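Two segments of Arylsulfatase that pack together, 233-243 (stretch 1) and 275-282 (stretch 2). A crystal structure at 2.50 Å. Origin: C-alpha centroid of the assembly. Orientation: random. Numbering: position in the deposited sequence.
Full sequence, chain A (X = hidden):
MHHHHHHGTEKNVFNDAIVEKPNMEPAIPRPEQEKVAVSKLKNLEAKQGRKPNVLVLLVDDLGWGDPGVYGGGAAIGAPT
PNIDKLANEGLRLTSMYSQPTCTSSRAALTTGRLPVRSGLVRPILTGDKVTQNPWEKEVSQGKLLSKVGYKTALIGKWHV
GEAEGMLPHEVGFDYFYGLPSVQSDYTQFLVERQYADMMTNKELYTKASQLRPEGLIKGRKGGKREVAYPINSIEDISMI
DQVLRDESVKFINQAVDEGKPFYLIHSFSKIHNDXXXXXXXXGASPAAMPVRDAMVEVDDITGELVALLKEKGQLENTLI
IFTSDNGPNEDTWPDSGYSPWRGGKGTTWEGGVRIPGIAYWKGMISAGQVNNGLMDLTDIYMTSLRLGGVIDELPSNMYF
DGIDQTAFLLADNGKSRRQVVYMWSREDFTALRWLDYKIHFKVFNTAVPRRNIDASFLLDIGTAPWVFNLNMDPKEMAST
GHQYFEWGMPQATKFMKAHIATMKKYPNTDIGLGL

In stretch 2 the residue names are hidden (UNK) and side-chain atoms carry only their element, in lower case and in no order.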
# COMPACT_ATOMS: atom_id res chain seq x y z
N SER A 233 6.08 36.57 24.10
CA SER A 233 7.37 35.94 23.87
C SER A 233 7.33 34.51 24.37
O SER A 233 6.44 34.12 25.13
CB SER A 233 8.50 36.71 24.57
OG SER A 233 8.37 36.60 25.97
N ILE A 234 8.32 33.72 23.92
CA ILE A 234 8.45 32.35 24.40
C ILE A 234 8.67 32.34 25.91
O ILE A 234 8.17 31.45 26.62
CB ILE A 234 9.60 31.63 23.66
CG1 ILE A 234 9.16 31.23 22.25
CG2 ILE A 234 10.06 30.41 24.45
CD1 ILE A 234 9.29 32.34 21.23
N GLU A 235 9.42 33.31 26.43
CA GLU A 235 9.63 33.38 27.87
C GLU A 235 8.30 33.52 28.61
O GLU A 235 8.07 32.85 29.61
CB GLU A 235 10.56 34.55 28.21
CG GLU A 235 10.87 34.69 29.69
CD GLU A 235 11.74 35.90 30.00
OE1 GLU A 235 12.31 36.48 29.06
OE2 GLU A 235 11.86 36.26 31.19
N ASP A 236 7.42 34.39 28.11
CA ASP A 236 6.11 34.57 28.74
C ASP A 236 5.32 33.27 28.73
O ASP A 236 4.83 32.81 29.77
CB ASP A 236 5.33 35.68 28.04
CG ASP A 236 5.99 37.04 28.17
OD1 ASP A 236 6.70 37.26 29.18
OD2 ASP A 236 5.79 37.88 27.27
N ILE A 237 5.17 32.67 27.55
CA ILE A 237 4.31 31.49 27.43
C ILE A 237 4.91 30.28 28.13
O ILE A 237 4.19 29.33 28.43
CB ILE A 237 4.03 31.17 25.95
CG1 ILE A 237 2.76 30.31 25.84
CG2 ILE A 237 5.21 30.45 25.31
CD1 ILE A 237 2.25 30.16 24.43
N SER A 238 6.22 30.29 28.40
CA SER A 238 6.83 29.17 29.10
C SER A 238 6.36 29.07 30.55
O SER A 238 6.44 27.99 31.14
CB SER A 238 8.36 29.28 29.06
OG SER A 238 8.83 30.28 29.94
N MET A 239 5.85 30.16 31.11
CA MET A 239 5.34 30.18 32.47
C MET A 239 3.84 29.93 32.54
O MET A 239 3.26 30.01 33.64
CB MET A 239 5.65 31.54 33.12
CG MET A 239 7.12 31.90 33.13
SD MET A 239 8.12 30.75 34.09
CE MET A 239 7.34 30.85 35.70
N ILE A 240 3.20 29.62 31.41
CA ILE A 240 1.74 29.61 31.35
C ILE A 240 1.15 28.66 32.38
O ILE A 240 0.19 29.01 33.08
CB ILE A 240 1.29 29.27 29.92
CG1 ILE A 240 -0.19 29.59 29.72
CG2 ILE A 240 1.55 27.80 29.60
CD1 ILE A 240 -0.64 29.49 28.27
N ASP A 241 1.71 27.46 32.51
CA ASP A 241 1.16 26.48 33.45
C ASP A 241 1.58 26.74 34.89
O ASP A 241 0.93 26.23 35.81
CB ASP A 241 1.55 25.07 33.02
CG ASP A 241 0.55 24.45 32.07
OD1 ASP A 241 -0.62 24.26 32.48
OD2 ASP A 241 0.91 24.16 30.91
N GLN A 242 2.64 27.51 35.11
CA GLN A 242 2.96 27.96 36.46
C GLN A 242 1.98 29.04 36.91
O GLN A 242 1.59 29.08 38.09
CB GLN A 242 4.39 28.48 36.52
CG GLN A 242 5.45 27.46 36.15
CD GLN A 242 5.48 26.28 37.10
OE1 GLN A 242 5.67 26.44 38.30
NE2 GLN A 242 5.29 25.08 36.55
N VAL A 243 1.57 29.91 35.99
CA VAL A 243 0.61 30.95 36.33
C VAL A 243 -0.76 30.34 36.61
O VAL A 243 -1.45 30.74 37.56
CB VAL A 243 0.53 31.99 35.19
CG1 VAL A 243 -0.61 32.97 35.43
CG2 VAL A 243 1.86 32.71 35.06
N UNK A 275 4.86 22.85 22.77
CA UNK A 275 5.14 22.76 24.19
C UNK A 275 6.37 23.57 24.56
O UNK A 275 7.44 23.42 23.95
n UNK A 275 3.67 19.71 23.91
c UNK A 275 4.04 20.58 24.84
c UNK A 275 5.35 21.30 24.60
o UNK A 275 3.38 20.80 25.85
N UNK A 276 6.22 24.44 25.56
CA UNK A 276 7.31 25.25 26.10
C UNK A 276 7.25 25.19 27.62
O UNK A 276 6.60 26.02 28.26
c UNK A 276 9.67 27.17 22.72
o UNK A 276 9.36 27.16 20.36
c UNK A 276 9.15 27.05 23.99
c UNK A 276 7.50 26.81 21.80
c UNK A 276 7.80 26.82 24.19
c UNK A 276 7.24 26.68 25.58
c UNK A 276 8.84 27.05 21.63
c UNK A 276 6.98 26.70 23.07
N UNK A 277 7.92 24.21 28.22
CA UNK A 277 7.90 24.11 29.69
C UNK A 277 8.64 25.27 30.34
O UNK A 277 9.40 26.00 29.70
c UNK A 277 8.62 22.78 29.97
c UNK A 277 8.59 22.03 28.67
c UNK A 277 8.63 23.08 27.60
N UNK A 278 8.41 25.42 31.64
CA UNK A 278 9.12 26.44 32.39
C UNK A 278 10.62 26.16 32.35
O UNK A 278 11.03 25.00 32.26
c UNK A 278 8.63 26.49 33.83
N UNK A 279 11.46 27.20 32.40
CA UNK A 279 12.91 26.97 32.39
C UNK A 279 13.40 25.94 33.39
O UNK A 279 14.34 25.19 33.10
c UNK A 279 11.12 28.63 32.36
c UNK A 279 13.48 28.37 32.69
c UNK A 279 12.45 29.30 32.14
N UNK A 280 12.78 25.89 34.58
CA UNK A 280 13.12 24.87 35.56
C UNK A 280 13.19 23.47 34.95
O UNK A 280 14.01 22.65 35.35
c UNK A 280 12.34 25.90 37.78
c UNK A 280 11.03 26.31 38.47
c UNK A 280 12.09 24.88 36.69
c UNK A 280 10.07 25.14 38.68
n UNK A 280 8.84 25.56 39.42
N UNK A 281 12.31 23.19 33.99
CA UNK A 281 12.09 21.83 33.52
C UNK A 281 12.82 21.51 32.22
O UNK A 281 12.61 20.42 31.66
c UNK A 281 9.23 20.78 36.78
c UNK A 281 8.96 22.74 34.87
c UNK A 281 8.25 22.83 36.04
c UNK A 281 10.59 21.58 33.33
c UNK A 281 8.39 21.84 37.00
c UNK A 281 9.94 20.70 35.60
o UNK A 281 7.69 21.93 38.17
c UNK A 281 9.81 21.67 34.62
N UNK A 282 13.67 22.40 31.73
CA UNK A 282 14.43 22.10 30.52
C UNK A 282 15.42 20.99 30.82
O UNK A 282 16.30 21.14 31.68
c UNK A 282 14.97 25.22 27.43
c UNK A 282 16.18 24.47 27.98
c UNK A 282 15.14 23.35 30.00
n UNK A 282 15.36 26.44 26.66
c UNK A 282 15.78 23.16 28.63
O HOH W 1 4.03 27.00 27.34
O HOH W 2 5.45 23.26 38.83

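Position 275 carries four side-chain atoms: two carbons in line, the second bonded to one oxygen and one nitrogen. That planar fork is a carboxamide on a single methylene, and the side chain makes no contact with stretch 1. The residue is Asn275, and its amide nitrogen is hydrogen-bonded elsewhere in the structure.

Position 276 has one carbon leading into a six-carbon ring that bears an oxygen, eight atoms in all. The CA-to-CB bond points toward stretch 1, and one ring face is covered by CG1 of Ile234. A phenol on a methylene identifies Tyr276. Its CD1 lies 3.5 Å from Ile234 CG2, and its CB is 4.3 Å from Ile237 CG2, so the ring and its stem both meet aliphatic carbon.

At 277, three carbons close a ring onto the backbone nitrogen. The CA-to-CB bond points away from stretch 1, and the contact is made by the backbone instead, whose O is against Ser238 CB. The closed ring defines Pro277, and Pro277 O is 3.5 Å from Ser238 CB.

Position 278 has a single side-chain carbon, which lies against Gln242 and Met239; a lone methyl means Ala278. The nearest pair of CA atoms across the stretches is here, Ser238 CA and Ala278 CA, 4.8 Å apart. Ala278 CB sits 4.1 Å from Gln242 CG and 4.3 Å from Met239 SD. Ser238 O and Ala278 N are 3.3 Å apart, but the angle is poor and no hydrogen bond results.

Position 279 again shows three carbons closed onto the backbone nitrogen, with the ring against Ser238 and Met239, and is Pro279. Its CD lies 3.7 Å from Ser238 OG and 4.1 Å from Met239 SD. The CA-to-CB bond of Met239 points away from stretch 2, yet its m, m, m side chain brings the sulfur back to this ring.

Position 280 bears four carbons in a row ending in nitrogen. Although CA-to-CB points sideways, the chain end comes nearer and its nitrogen reaches Gln242 OE1. This unbranched chain is Lys280, and Lys280 NZ donates a weak hydrogen bond to Gln242 OE1 at 3.5 Å.

Position 281 repeats the pattern of one carbon, a six-carbon ring and an oxygen, and the ring edge meets Gln242: Tyr281. Its CE2 is 3.8 Å from Gln242 NE2. Water 2 links the two side chains, accepting from Gln242 NE2 at 2.9 Å and lying 2.7 Å from Tyr281 OH.

Position 282 has another row of four carbons ending in nitrogen, out of reach of stretch 1: Lys282.

The contact buries 406 Å², summed over both sides, and rests mainly on packing. Ile234 covers the Tyr276 ring at one end, while Gln242 engages Lys280 and Tyr281 at the other. Between them the backbone of Ser238 lies close to stretch 2: its CA makes a CA-H...O contact with Tyr276 O at 3.3 Å, with an angle of 152° at the hydrogen. Ser238 OG donates to Glu235 O at 2.7 Å, satisfying the hydroxyl within its own stretch. Water 1 ties the backbones together, donating to Ile237 O at 2.6 Å and Tyr276 O at 2.9 Å.

Stretch 2 275-282: NYPAPKYK
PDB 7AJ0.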